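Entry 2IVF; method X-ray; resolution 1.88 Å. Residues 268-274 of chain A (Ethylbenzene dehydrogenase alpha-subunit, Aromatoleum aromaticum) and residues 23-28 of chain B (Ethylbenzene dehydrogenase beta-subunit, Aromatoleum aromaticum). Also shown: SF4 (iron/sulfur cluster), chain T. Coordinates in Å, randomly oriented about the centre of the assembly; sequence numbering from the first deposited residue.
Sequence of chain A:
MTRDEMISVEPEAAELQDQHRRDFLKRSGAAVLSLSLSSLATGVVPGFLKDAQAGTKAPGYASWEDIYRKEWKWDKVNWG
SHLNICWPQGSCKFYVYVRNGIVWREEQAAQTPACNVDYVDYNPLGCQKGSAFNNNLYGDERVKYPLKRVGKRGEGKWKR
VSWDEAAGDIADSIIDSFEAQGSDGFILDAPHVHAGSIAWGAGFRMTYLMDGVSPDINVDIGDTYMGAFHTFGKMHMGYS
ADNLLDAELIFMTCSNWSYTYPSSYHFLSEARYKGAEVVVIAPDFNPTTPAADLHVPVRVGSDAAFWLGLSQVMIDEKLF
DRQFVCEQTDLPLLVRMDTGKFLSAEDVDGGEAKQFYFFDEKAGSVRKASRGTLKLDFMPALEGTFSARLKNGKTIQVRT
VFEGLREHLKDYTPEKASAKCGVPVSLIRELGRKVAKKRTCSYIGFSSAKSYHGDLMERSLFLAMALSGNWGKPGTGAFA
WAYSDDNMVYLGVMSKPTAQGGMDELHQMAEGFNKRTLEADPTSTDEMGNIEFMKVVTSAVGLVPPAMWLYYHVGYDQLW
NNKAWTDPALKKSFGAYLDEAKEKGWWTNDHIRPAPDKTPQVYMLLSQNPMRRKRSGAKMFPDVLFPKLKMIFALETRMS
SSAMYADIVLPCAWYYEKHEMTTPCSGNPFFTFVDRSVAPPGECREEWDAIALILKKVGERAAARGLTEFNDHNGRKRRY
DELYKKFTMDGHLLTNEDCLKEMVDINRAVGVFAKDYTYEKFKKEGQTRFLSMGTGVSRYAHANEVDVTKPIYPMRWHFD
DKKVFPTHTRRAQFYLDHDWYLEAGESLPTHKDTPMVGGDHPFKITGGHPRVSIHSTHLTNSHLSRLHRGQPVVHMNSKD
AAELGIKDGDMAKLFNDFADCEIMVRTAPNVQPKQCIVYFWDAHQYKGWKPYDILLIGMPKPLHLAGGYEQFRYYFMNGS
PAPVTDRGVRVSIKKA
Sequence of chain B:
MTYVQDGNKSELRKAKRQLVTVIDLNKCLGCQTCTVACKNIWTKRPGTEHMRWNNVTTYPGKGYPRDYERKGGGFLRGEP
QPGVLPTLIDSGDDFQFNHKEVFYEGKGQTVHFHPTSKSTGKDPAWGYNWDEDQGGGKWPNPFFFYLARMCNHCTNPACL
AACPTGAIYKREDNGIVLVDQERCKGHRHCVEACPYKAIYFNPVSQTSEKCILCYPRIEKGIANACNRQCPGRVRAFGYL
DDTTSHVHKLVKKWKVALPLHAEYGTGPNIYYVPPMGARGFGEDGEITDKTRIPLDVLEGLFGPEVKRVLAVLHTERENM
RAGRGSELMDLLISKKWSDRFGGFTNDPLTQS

Chain A (268-274) LSEARYK
Chain B 23-28: IDLNKC

Chain A 268-274 is helical, continuing a helix that begins earlier. A:Tyr273 N bonds to A:Ser269 O at 3.2 Å. Chain B leaves a strand at B:Asp24, and residues 25-27 take helical phi/psi (-72/-19, -65/-28, -97/-15). This turn is closed by B:Lys27 N to B:Asp24 O, 3.0 Å. The backbones are nearest at A:Ser269 CA and B:Lys27 CA, 5.6 Å apart.

A:Tyr273 (chi1 -83°, chi2 -37°) points toward chain B. Its OH donates to B:Asp24 OD2 at 2.6 Å, and this carboxylate oxygen lies at the ring edge, near its plane. B:Asp24 (chi1 t) also holds its own turn: OD1 accepts from B:Asn26 N at 2.9 Å and B:Asn26 ND2 at 3.1 Å.

B:Lys27 starts sideways, but its chain (m, t, p, t) carries NZ to A:Glu270 OE2, a 2.7 Å salt bridge. A:Glu270 is m, t, chi3 -3°. On the way, B:Lys27 CG passes 3.6 Å from A:Ser269 OG and 3.9 Å from A:Tyr273 CE2.

Waters fill the wider gaps. One links A:Ser269 OG (chi1 p) to B:Lys27 O, both at 2.7 Å. Another joins A:Arg272 NH1 to B:Asn26 O, both at 2.9 Å. The extended A:Arg272 is t, t, t.

B:Cys28 points away, and its SG binds SF4 FE1 at 2.3 Å.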

# COMPACT_ATOMS: atom_id res chain seq x y z
N LEU A 268 8.35 0.93 14.78
CA LEU A 268 7.24 0.99 15.73
C LEU A 268 7.05 -0.33 16.49
O LEU A 268 7.02 -0.32 17.71
CB LEU A 268 5.95 1.40 15.04
CG LEU A 268 4.73 1.57 15.96
CD1 LEU A 268 4.89 2.78 16.95
CD2 LEU A 268 3.47 1.76 15.05
N SER A 269 6.94 -1.48 15.80
CA SER A 269 6.84 -2.74 16.52
C SER A 269 8.06 -3.13 17.34
O SER A 269 7.96 -3.80 18.36
CB SER A 269 6.46 -3.92 15.62
OG SER A 269 7.49 -4.13 14.69
N GLU A 270 9.24 -2.76 16.86
CA GLU A 270 10.46 -3.03 17.57
C GLU A 270 10.63 -2.10 18.78
O GLU A 270 11.05 -2.54 19.83
CB GLU A 270 11.62 -2.95 16.58
CG GLU A 270 11.47 -4.09 15.55
CD GLU A 270 12.16 -3.89 14.24
OE1 GLU A 270 12.76 -2.81 14.04
OE2 GLU A 270 12.12 -4.87 13.42
N ALA A 271 10.21 -0.84 18.67
CA ALA A 271 10.20 0.06 19.82
C ALA A 271 9.29 -0.51 20.89
O ALA A 271 9.55 -0.39 22.09
CB ALA A 271 9.66 1.49 19.42
N ARG A 272 8.18 -1.08 20.45
CA ARG A 272 7.28 -1.70 21.35
C ARG A 272 7.97 -2.82 22.18
O ARG A 272 7.85 -2.87 23.39
CB ARG A 272 6.07 -2.22 20.62
CG ARG A 272 4.99 -2.78 21.54
CD ARG A 272 3.85 -3.38 20.80
NE ARG A 272 2.69 -3.64 21.66
CZ ARG A 272 1.65 -4.41 21.32
NH1 ARG A 272 1.57 -4.98 20.13
NH2 ARG A 272 0.66 -4.59 22.17
N TYR A 273 8.60 -3.75 21.50
CA TYR A 273 9.34 -4.80 22.18
C TYR A 273 10.50 -4.31 23.11
O TYR A 273 10.88 -4.99 24.06
CB TYR A 273 9.92 -5.69 21.11
CG TYR A 273 9.00 -6.75 20.54
CD1 TYR A 273 8.08 -7.44 21.34
CD2 TYR A 273 9.17 -7.17 19.25
CE1 TYR A 273 7.32 -8.46 20.85
CE2 TYR A 273 8.39 -8.17 18.71
CZ TYR A 273 7.46 -8.82 19.51
OH TYR A 273 6.77 -9.88 19.02
N LYS A 274 11.11 -3.18 22.77
CA LYS A 274 12.17 -2.55 23.57
C LYS A 274 11.55 -1.93 24.82
O LYS A 274 12.24 -1.62 25.78
CB LYS A 274 12.84 -1.46 22.71
CG LYS A 274 14.15 -0.96 23.19
CD LYS A 274 14.61 0.20 22.33
CE LYS A 274 15.90 0.72 22.92
NZ LYS A 274 16.36 1.76 22.01
N ILE B 23 7.11 -16.76 12.15
CA ILE B 23 6.42 -15.53 11.73
C ILE B 23 5.89 -14.84 12.96
O ILE B 23 5.14 -15.44 13.72
CB ILE B 23 5.22 -15.87 10.81
CG1 ILE B 23 5.75 -16.65 9.59
CG2 ILE B 23 4.37 -14.60 10.48
CD1 ILE B 23 4.70 -17.08 8.53
N ASP B 24 6.30 -13.60 13.19
CA ASP B 24 5.95 -12.89 14.43
C ASP B 24 4.72 -12.08 14.14
O ASP B 24 4.80 -11.04 13.53
CB ASP B 24 7.10 -11.98 14.88
CG ASP B 24 6.82 -11.35 16.23
OD1 ASP B 24 5.62 -11.34 16.67
OD2 ASP B 24 7.78 -10.83 16.85
N LEU B 25 3.59 -12.51 14.69
CA LEU B 25 2.33 -11.84 14.36
C LEU B 25 2.23 -10.49 14.99
O LEU B 25 1.40 -9.69 14.56
CB LEU B 25 1.15 -12.70 14.77
CG LEU B 25 1.12 -14.06 14.06
CD1 LEU B 25 0.02 -14.92 14.54
CD2 LEU B 25 0.99 -13.85 12.50
N ASN B 26 3.04 -10.22 16.01
CA ASN B 26 3.09 -8.85 16.54
C ASN B 26 3.63 -7.83 15.57
O ASN B 26 3.31 -6.63 15.67
CB ASN B 26 3.92 -8.84 17.82
CG ASN B 26 3.29 -9.64 18.85
OD1 ASN B 26 2.25 -9.21 19.41
ND2 ASN B 26 3.80 -10.86 19.07
N LYS B 27 4.47 -8.28 14.66
CA LYS B 27 5.18 -7.38 13.76
C LYS B 27 4.51 -7.25 12.40
O LYS B 27 4.88 -6.37 11.64
CB LYS B 27 6.65 -7.82 13.59
CG LYS B 27 7.45 -7.75 14.92
CD LYS B 27 8.92 -8.15 14.75
CE LYS B 27 9.78 -6.97 14.30
NZ LYS B 27 11.21 -7.33 14.02
N CYS B 28 3.58 -8.16 12.08
CA CYS B 28 3.02 -8.21 10.76
C CYS B 28 2.06 -7.08 10.55
O CYS B 28 1.20 -6.84 11.37
CB CYS B 28 2.34 -9.56 10.43
SG CYS B 28 1.70 -9.56 8.77
FE1 SF4 T . 3.38 -9.44 7.23
FE2 SF4 T . 4.10 -10.45 4.79
FE3 SF4 T . 5.90 -9.29 6.42
FE4 SF4 T . 4.11 -7.68 5.19
S1 SF4 T . 5.69 -8.92 4.18
S2 SF4 T . 4.75 -7.61 7.39
S3 SF4 T . 2.31 -9.09 5.23
S4 SF4 T . 4.71 -11.23 6.83
O HOH W 1 7.03 -4.86 12.18
O HOH W 2 3.62 -5.04 18.02
O HOH W 3 0.25 -7.47 19.05